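Local coordinates for amidohydrolase 3 domain-containing protein (Pyrococcus furiosus, PDB 3ICJ) that binds two zinc ions and probably hydrolyses carbon-nitrogen bonds other than peptide bonds, as a metal-dependent hydrolase of the amidohydrolase family, at residues Arg133-Gln144 and Ile159-Phe170. Numbering follows the deposited sequence.
Sequences RGRIIFGFGWDQ and IDRPVFLYRRCF
Ile137, Phe138 and Gly139 pair with Val163, Phe164 and Leu165 on adjacent parallel strands, a beta-alpha-beta crossover through helices 144-147 and 153-156, away from the zinc site. Ile137 and Gly139 each donate N and accept at O, bonding Pro162 O, Phe164 N, Phe164 O and Tyr166 N. A beta bulge follows; Arg168 N resumes at Trp142 O. Glycine suits 139, where a side chain would strike Leu165 CD2, and 141, whose phi is positive.

Among apolar contacts, Phe138 CD1 meets Phe164 CB (3.9 Å), both side chains touching Ile210 of helix 200-214. Ile137 CD1 packs on Ile159 and Val163, and over the Arg161 guanidinium, whose NH2, in the conformer described, bonds Gly134 O in the guanidinium plane (2.6 Å) and also Gly132 O.

Trp142 CG sits between backbone N and carbonyl carbon (chi1 61°), bringing the indole against 163-167. NE1 donates nearly straight (166°) to Leu165 O, from above the carbonyl plane; Arg167 CG makes a CH-pi contact over the six-membered ring. Replacement by alanine would probably leave Leu165 O without this donor and Arg167 CG without its ring.

Arg167 NE bonds a lone pair of Gln144 OE1 (2.9 Å). Asp143 OD1 caps Asp145 N and meets Arg167 by charge alone; OD2 pairs with Arg168 NH1. Polar side chains thus join the C-terminal ends, backbone and hydrocarbon the middle.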
ATOM      1  N   ARG A 133      -4.244 -23.044  10.084  1.00 54.68           N
ATOM      2  CA  ARG A 133      -5.598 -23.055  10.637  1.00 57.94           C
ATOM      3  C   ARG A 133      -6.675 -23.135   9.553  1.00 54.83           C
ATOM      4  O   ARG A 133      -7.569 -23.981   9.611  1.00 55.73           O
ATOM      5  CB  ARG A 133      -5.828 -21.824  11.516  1.00 62.80           C
ATOM      6  CG  ARG A 133      -6.041 -22.142  12.987  1.00 73.30           C
ATOM      7  CD  ARG A 133      -5.625 -23.569  13.308  1.00 81.78           C
ATOM      8  NE  ARG A 133      -4.236 -23.647  13.752  1.00 85.42           N
ATOM      9  CZ  ARG A 133      -3.715 -22.891  14.713  1.00 87.39           C
ATOM     10  NH1 ARG A 133      -4.468 -21.994  15.335  1.00 83.25           N
ATOM     11  NH2 ARG A 133      -2.441 -23.030  15.051  1.00 87.54           N
ATOM     12  N   GLY A 134      -6.577 -22.249   8.568  1.00 50.12           N
ATOM     13  CA  GLY A 134      -7.674 -21.966   7.628  1.00 47.98           C
ATOM     14  C   GLY A 134      -8.463 -23.161   7.086  1.00 48.81           C
ATOM     15  O   GLY A 134      -7.941 -24.285   6.988  1.00 45.11           O
ATOM     16  N   ARG A 135      -9.728 -22.915   6.725  1.00 48.65           N
ATOM     17  CA  ARG A 135     -10.546 -23.909   6.003  1.00 45.30           C
ATOM     18  C   ARG A 135      -9.864 -24.222   4.670  1.00 44.30           C
ATOM     19  O   ARG A 135      -9.971 -25.343   4.160  1.00 45.67           O
ATOM     20  CB  ARG A 135     -12.003 -23.442   5.807  1.00 44.87           C
ATOM     21  CG  ARG A 135     -12.151 -21.981   5.409  1.00 49.71           C
ATOM     22  CD  ARG A 135     -13.604 -21.529   5.209  1.00 48.95           C
ATOM     23  NE  ARG A 135     -13.647 -20.486   4.184  1.00 40.90           N
ATOM     24  CZ  ARG A 135     -13.699 -20.720   2.869  1.00 45.20           C
ATOM     25  NH1 ARG A 135     -13.740 -21.960   2.396  1.00 44.39           N
ATOM     26  NH2 ARG A 135     -13.712 -19.714   2.013  1.00 37.24           N
ATOM     27  N   ILE A 136      -9.159 -23.217   4.137  1.00 37.75           N
ATOM     28  CA  ILE A 136      -8.155 -23.375   3.073  1.00 42.34           C
ATOM     29  C   ILE A 136      -6.784 -22.949   3.622  1.00 40.79           C
ATOM     30  O   ILE A 136      -6.681 -21.926   4.305  1.00 36.91           O
ATOM     31  CB  ILE A 136      -8.504 -22.533   1.822  1.00 37.05           C
ATOM     32  CG1 ILE A 136      -9.896 -22.908   1.310  1.00 47.12           C
ATOM     33  CG2 ILE A 136      -7.488 -22.766   0.703  1.00 37.60           C
ATOM     34  CD1 ILE A 136     -10.667 -21.759   0.763  1.00 50.05           C
ATOM     35  N   ILE A 137      -5.747 -23.747   3.338  1.00 40.35           N
ATOM     36  CA  ILE A 137      -4.377 -23.436   3.764  1.00 40.21           C
ATOM     37  C   ILE A 137      -3.584 -22.819   2.620  1.00 39.76           C
ATOM     38  O   ILE A 137      -3.306 -23.492   1.629  1.00 44.58           O
ATOM     39  CB  ILE A 137      -3.604 -24.687   4.281  1.00 39.40           C
ATOM     40  CG1 ILE A 137      -4.365 -25.381   5.416  1.00 41.86           C
ATOM     41  CG2 ILE A 137      -2.197 -24.295   4.750  1.00 30.93           C
ATOM     42  CD1 ILE A 137      -3.946 -26.824   5.623  1.00 37.88           C
ATOM     43  N   PHE A 138      -3.218 -21.550   2.783  1.00 39.88           N
ATOM     44  CA  PHE A 138      -2.333 -20.839   1.866  1.00 36.45           C
ATOM     45  C   PHE A 138      -0.932 -20.766   2.451  1.00 37.97           C
ATOM     46  O   PHE A 138      -0.764 -20.581   3.651  1.00 32.57           O
ATOM     47  CB  PHE A 138      -2.862 -19.423   1.572  1.00 37.29           C
ATOM     48  CG  PHE A 138      -4.217 -19.413   0.903  1.00 39.34           C
ATOM     49  CD1 PHE A 138      -4.339 -19.690  -0.462  1.00 48.31           C
ATOM     50  CD2 PHE A 138      -5.368 -19.155   1.638  1.00 44.24           C
ATOM     51  CE1 PHE A 138      -5.596 -19.695  -1.090  1.00 47.54           C
ATOM     52  CE2 PHE A 138      -6.631 -19.157   1.023  1.00 50.04           C
ATOM     53  CZ  PHE A 138      -6.742 -19.426  -0.346  1.00 45.74           C
ATOM     54  N   GLY A 139       0.066 -20.924   1.590  1.00 37.63           N
ATOM     55  CA  GLY A 139       1.463 -20.871   2.010  1.00 41.74           C
ATOM     56  C   GLY A 139       2.371 -20.389   0.898  1.00 39.53           C
ATOM     57  O   GLY A 139       1.922 -20.212  -0.233  1.00 33.66           O
ATOM     58  N   PHE A 140       3.651 -20.197   1.216  1.00 36.65           N
ATOM     59  CA  PHE A 140       4.601 -19.589   0.286  1.00 39.35           C
ATOM     60  C   PHE A 140       6.043 -19.963   0.619  1.00 44.19           C
ATOM     61  O   PHE A 140       6.347 -20.366   1.747  1.00 43.70           O
ATOM     62  CB  PHE A 140       4.468 -18.053   0.307  1.00 37.45           C
ATOM     63  CG  PHE A 140       5.060 -17.408   1.540  1.00 37.99           C
ATOM     64  CD1 PHE A 140       6.360 -16.894   1.525  1.00 42.78           C
ATOM     65  CD2 PHE A 140       4.322 -17.318   2.724  1.00 39.67           C
ATOM     66  CE1 PHE A 140       6.921 -16.318   2.667  1.00 36.26           C
ATOM     67  CE2 PHE A 140       4.876 -16.733   3.873  1.00 30.16           C
ATOM     68  CZ  PHE A 140       6.172 -16.232   3.840  1.00 39.01           C
ATOM     69  N   GLY A 141       6.930 -19.784  -0.355  1.00 42.73           N
ATOM     70  CA  GLY A 141       8.360 -19.792  -0.094  1.00 45.89           C
ATOM     71  C   GLY A 141       9.110 -21.106  -0.194  1.00 47.77           C
ATOM     72  O   GLY A 141      10.281 -21.159   0.176  1.00 47.70           O
ATOM     73  N   TRP A 142       8.462 -22.166  -0.680  1.00 42.12           N
ATOM     74  CA  TRP A 142       9.176 -23.426  -0.918  1.00 40.03           C
ATOM     75  C   TRP A 142      10.086 -23.364  -2.152  1.00 37.97           C
ATOM     76  O   TRP A 142       9.919 -22.514  -3.030  1.00 39.58           O
ATOM     77  CB  TRP A 142       8.219 -24.624  -1.002  1.00 35.74           C
ATOM     78  CG  TRP A 142       7.193 -24.563  -2.113  1.00 39.20           C
ATOM     79  CD1 TRP A 142       5.890 -24.149  -1.997  1.00 39.00           C
ATOM     80  CD2 TRP A 142       7.369 -24.946  -3.494  1.00 34.68           C
ATOM     81  NE1 TRP A 142       5.248 -24.245  -3.211  1.00 36.12           N
ATOM     82  CE2 TRP A 142       6.129 -24.731  -4.147  1.00 40.81           C
ATOM     83  CE3 TRP A 142       8.449 -25.452  -4.240  1.00 31.61           C
ATOM     84  CZ2 TRP A 142       5.938 -25.001  -5.519  1.00 37.96           C
ATOM     85  CZ3 TRP A 142       8.261 -25.709  -5.608  1.00 28.46           C
ATOM     86  CH2 TRP A 142       7.012 -25.491  -6.228  1.00 26.25           C
ATOM     87  N   ASP A 143      11.029 -24.294  -2.215  1.00 40.33           N
ATOM     88  CA  ASP A 143      12.006 -24.367  -3.292  1.00 40.12           C
ATOM     89  C   ASP A 143      12.335 -25.845  -3.453  1.00 38.41           C
ATOM     90  O   ASP A 143      12.693 -26.513  -2.477  1.00 37.62           O
ATOM     91  CB  ASP A 143      13.253 -23.556  -2.901  1.00 40.26           C
ATOM     92  CG  ASP A 143      14.266 -23.389  -4.040  1.00 43.03           C
ATOM     93  OD1 ASP A 143      14.307 -24.204  -4.987  1.00 45.38           O
ATOM     94  OD2 ASP A 143      15.056 -22.423  -3.965  1.00 49.98           O
ATOM     95  N   GLN A 144      12.209 -26.349  -4.682  1.00 35.42           N
ATOM     96  CA  GLN A 144      12.436 -27.776  -4.976  1.00 38.95           C
ATOM     97  C   GLN A 144      13.897 -28.227  -4.801  1.00 36.51           C
ATOM     98  O   GLN A 144      14.152 -29.413  -4.608  1.00 39.04           O
ATOM     99  CB  GLN A 144      11.916 -28.151  -6.372  1.00 38.23           C
ATOM    100  CG  GLN A 144      12.761 -27.649  -7.547  1.00 40.19           C
ATOM    101  CD  GLN A 144      12.423 -26.228  -7.984  1.00 42.52           C
ATOM    102  OE1 GLN A 144      11.571 -25.544  -7.397  1.00 38.35           O
ATOM    103  NE2 GLN A 144      13.091 -25.781  -9.033  1.00 42.92           N
ATOM    104  N   ILE A 159      -3.334 -34.163   3.212  1.00 43.52           N
ATOM    105  CA  ILE A 159      -4.025 -33.103   3.969  1.00 41.71           C
ATOM    106  C   ILE A 159      -5.483 -32.997   3.498  1.00 42.90           C
ATOM    107  O   ILE A 159      -5.739 -32.811   2.305  1.00 39.75           O
ATOM    108  CB  ILE A 159      -3.291 -31.749   3.776  1.00 41.10           C
ATOM    109  CG1 ILE A 159      -1.845 -31.871   4.271  1.00 36.49           C
ATOM    110  CG2 ILE A 159      -4.030 -30.603   4.481  1.00 38.12           C
ATOM    111  CD1 ILE A 159      -0.869 -31.044   3.499  1.00 42.56           C
ATOM    112  N   ASP A 160      -6.439 -33.094   4.424  1.00 44.43           N
ATOM    113  CA  ASP A 160      -7.856 -33.202   4.023  1.00 48.42           C
ATOM    114  C   ASP A 160      -8.619 -31.866   3.819  1.00 48.49           C
ATOM    115  O   ASP A 160      -9.856 -31.820   3.904  1.00 51.97           O
ATOM    116  CB  ASP A 160      -8.624 -34.188   4.926  1.00 45.49           C
ATOM    117  CG  ASP A 160      -8.837 -33.664   6.341  1.00 54.93           C
ATOM    118  OD1 ASP A 160      -8.247 -32.623   6.723  1.00 52.15           O
ATOM    119  OD2 ASP A 160      -9.615 -34.308   7.082  1.00 61.65           O
ATOM    120  N   ARG A 161      -7.893 -30.779   3.629  1.00 44.99           N
ATOM    121  CA  ARG A 161      -8.526 -29.568   3.151  0.50 46.79           C
ATOM    122  C   ARG A 161      -7.781 -28.878   2.027  1.00 44.09           C
ATOM    123  O   ARG A 161      -6.642 -29.247   1.788  1.00 42.48           O
ATOM    124  CB  ARG A 161      -8.804 -28.607   4.301  0.50 48.74           C
ATOM    125  CG  ARG A 161      -7.592 -27.996   4.946  0.50 52.66           C
ATOM    126  CD  ARG A 161      -7.953 -27.490   6.334  0.50 55.70           C
ATOM    127  NE  ARG A 161      -7.065 -28.034   7.346  0.50 57.73           N
ATOM    128  CZ  ARG A 161      -6.338 -27.296   8.172  0.50 58.32           C
ATOM    129  NH1 ARG A 161      -5.544 -27.877   9.057  0.50 54.80           N
ATOM    130  NH2 ARG A 161      -6.410 -25.985   8.125  0.50 54.00           N
ATOM    131  N   PRO A 162      -8.392 -27.911   1.355  1.00 42.84           N
ATOM    132  CA  PRO A 162      -7.700 -27.297   0.206  1.00 45.47           C
ATOM    133  C   PRO A 162      -6.394 -26.628   0.604  1.00 42.42           C
ATOM    134  O   PRO A 162      -6.291 -26.036   1.677  1.00 43.54           O
ATOM    135  CB  PRO A 162      -8.695 -26.251  -0.309  1.00 41.21           C
ATOM    136  CG  PRO A 162     -10.011 -26.759   0.119  1.00 48.64           C
ATOM    137  CD  PRO A 162      -9.785 -27.422   1.448  1.00 40.44           C
ATOM    138  N   VAL A 163      -5.399 -26.776  -0.260  1.00 43.44           N
ATOM    139  CA  VAL A 163      -4.045 -26.318   0.001  1.00 39.14           C
ATOM    140  C   VAL A 163      -3.556 -25.609  -1.258  1.00 41.04           C
ATOM    141  O   VAL A 163      -3.780 -26.094  -2.363  1.00 45.41           O
ATOM    142  CB  VAL A 163      -3.135 -27.525   0.380  1.00 39.69           C
ATOM    143  CG1 VAL A 163      -1.688 -27.215   0.155  1.00 37.87           C
ATOM    144  CG2 VAL A 163      -3.362 -27.946   1.851  1.00 34.71           C
ATOM    145  N   PHE A 164      -2.915 -24.451  -1.106  1.00 36.76           N
ATOM    146  CA  PHE A 164      -2.409 -23.718  -2.267  1.00 38.00           C
ATOM    147  C   PHE A 164      -1.109 -23.057  -1.836  1.00 39.03           C
ATOM    148  O   PHE A 164      -1.115 -22.172  -0.973  1.00 36.88           O
ATOM    149  CB  PHE A 164      -3.450 -22.686  -2.731  1.00 34.83           C
ATOM    150  CG  PHE A 164      -3.045 -21.899  -3.966  1.00 40.35           C
ATOM    151  CD1 PHE A 164      -3.512 -22.269  -5.216  1.00 36.70           C
ATOM    152  CD2 PHE A 164      -2.215 -20.784  -3.871  1.00 42.20           C
ATOM    153  CE1 PHE A 164      -3.150 -21.556  -6.354  1.00 43.73           C
ATOM    154  CE2 PHE A 164      -1.843 -20.063  -5.009  1.00 45.94           C
ATOM    155  CZ  PHE A 164      -2.312 -20.451  -6.249  1.00 38.05           C
ATOM    156  N   LEU A 165       0.003 -23.504  -2.419  1.00 35.14           N
ATOM    157  CA  LEU A 165       1.336 -23.126  -1.933  1.00 37.12           C
ATOM    158  C   LEU A 165       2.228 -22.498  -3.003  1.00 38.45           C
ATOM    159  O   LEU A 165       2.629 -23.170  -3.946  1.00 40.64           O
ATOM    160  CB  LEU A 165       2.056 -24.346  -1.345  1.00 32.31           C
ATOM    161  CG  LEU A 165       1.326 -25.204  -0.306  1.00 37.70           C
ATOM    162  CD1 LEU A 165       2.098 -26.490  -0.052  1.00 33.67           C
ATOM    163  CD2 LEU A 165       1.108 -24.455   0.991  1.00 34.99           C
ATOM    164  N   TYR A 166       2.530 -21.213  -2.844  1.00 37.97           N
ATOM    165  CA  TYR A 166       3.427 -20.519  -3.760  1.00 40.70           C
ATOM    166  C   TYR A 166       4.842 -21.082  -3.678  1.00 43.48           C
ATOM    167  O   TYR A 166       5.286 -21.521  -2.617  1.00 37.27           O
ATOM    168  CB  TYR A 166       3.440 -19.018  -3.461  1.00 41.19           C
ATOM    169  CG  TYR A 166       2.173 -18.302  -3.869  1.00 40.37           C
ATOM    170  CD1 TYR A 166       1.993 -17.858  -5.173  1.00 38.06           C
ATOM    171  CD2 TYR A 166       1.158 -18.068  -2.952  1.00 37.64           C
ATOM    172  CE1 TYR A 166       0.837 -17.202  -5.552  1.00 37.11           C
ATOM    173  CE2 TYR A 166      -0.003 -17.414  -3.321  1.00 40.88           C
ATOM    174  CZ  TYR A 166      -0.158 -16.983  -4.622  1.00 46.26           C
ATOM    175  OH  TYR A 166      -1.311 -16.330  -4.993  1.00 53.21           O
ATOM    176  N   ARG A 167       5.546 -21.064  -4.805  1.00 35.18           N
ATOM    177  CA  ARG A 167       7.002 -21.149  -4.800  1.00 36.13           C
ATOM    178  C   ARG A 167       7.629 -19.836  -4.344  1.00 41.82           C
ATOM    179  O   ARG A 167       6.955 -18.809  -4.268  1.00 41.62           O
ATOM    180  CB  ARG A 167       7.522 -21.524  -6.189  1.00 31.07           C
ATOM    181  CG  ARG A 167       8.935 -22.083  -6.194  1.00 35.27           C
ATOM    182  CD  ARG A 167       9.425 -22.336  -7.609  1.00 38.46           C
ATOM    183  NE  ARG A 167      10.816 -22.776  -7.637  1.00 40.58           N
ATOM    184  CZ  ARG A 167      11.860 -21.961  -7.525  1.00 42.84           C
ATOM    185  NH1 ARG A 167      11.673 -20.657  -7.377  1.00 41.64           N
ATOM    186  NH2 ARG A 167      13.093 -22.449  -7.560  1.00 37.00           N
ATOM    187  N   ARG A 168       8.922 -19.877  -4.040  1.00 45.30           N
ATOM    188  CA  ARG A 168       9.649 -18.686  -3.618  1.00 44.85           C
ATOM    189  C   ARG A 168       9.336 -17.500  -4.523  1.00 48.89           C
ATOM    190  O   ARG A 168       8.983 -16.419  -4.049  1.00 50.69           O
ATOM    191  CB  ARG A 168      11.155 -18.954  -3.605  1.00 47.41           C
ATOM    192  CG  ARG A 168      11.725 -19.221  -2.221  1.00 53.60           C
ATOM    193  CD  ARG A 168      13.213 -19.524  -2.286  1.00 61.97           C
ATOM    194  NE  ARG A 168      13.974 -18.411  -2.846  1.00 65.87           N
ATOM    195  CZ  ARG A 168      14.474 -18.392  -4.077  1.00 64.00           C
ATOM    196  NH1 ARG A 168      14.293 -19.430  -4.883  1.00 60.21           N
ATOM    197  NH2 ARG A 168      15.153 -17.337  -4.504  1.00 54.34           N
ATOM    198  N   CYS A 169       9.466 -17.707  -5.830  1.00 49.86           N
ATOM    199  CA  CYS A 169       9.405 -16.612  -6.790  1.00 57.50           C
ATOM    200  C   CYS A 169       8.016 -15.984  -6.820  1.00 53.98           C
ATOM    201  O   CYS A 169       7.845 -14.853  -7.275  1.00 55.57           O
ATOM    202  CB  CYS A 169       9.792 -17.101  -8.187  1.00 61.79           C
ATOM    203  SG  CYS A 169       9.025 -18.666  -8.669  1.00 65.46           S
ATOM    204  N   PHE A 170       7.025 -16.725  -6.334  1.00 52.65           N
ATOM    205  CA  PHE A 170       5.602 -16.391  -6.592  1.00 47.70           C
ATOM    206  C   PHE A 170       5.196 -16.490  -8.074  1.00 46.50           C
ATOM    207  O   PHE A 170       4.114 -16.039  -8.453  1.00 47.28           O
ATOM    208  CB  PHE A 170       5.169 -15.023  -6.001  1.00 47.19           C
ATOM    209  CG  PHE A 170       5.230 -14.950  -4.494  1.00 46.69           C
ATOM    210  CD1 PHE A 170       4.126 -15.309  -3.720  1.00 42.91           C
ATOM    211  CD2 PHE A 170       6.382 -14.496  -3.850  1.00 50.67           C
ATOM    212  CE1 PHE A 170       4.176 -15.239  -2.320  1.00 42.89           C
ATOM    213  CE2 PHE A 170       6.444 -14.422  -2.452  1.00 51.21           C
ATOM    214  CZ  PHE A 170       5.334 -14.794  -1.687  1.00 48.94           C
TER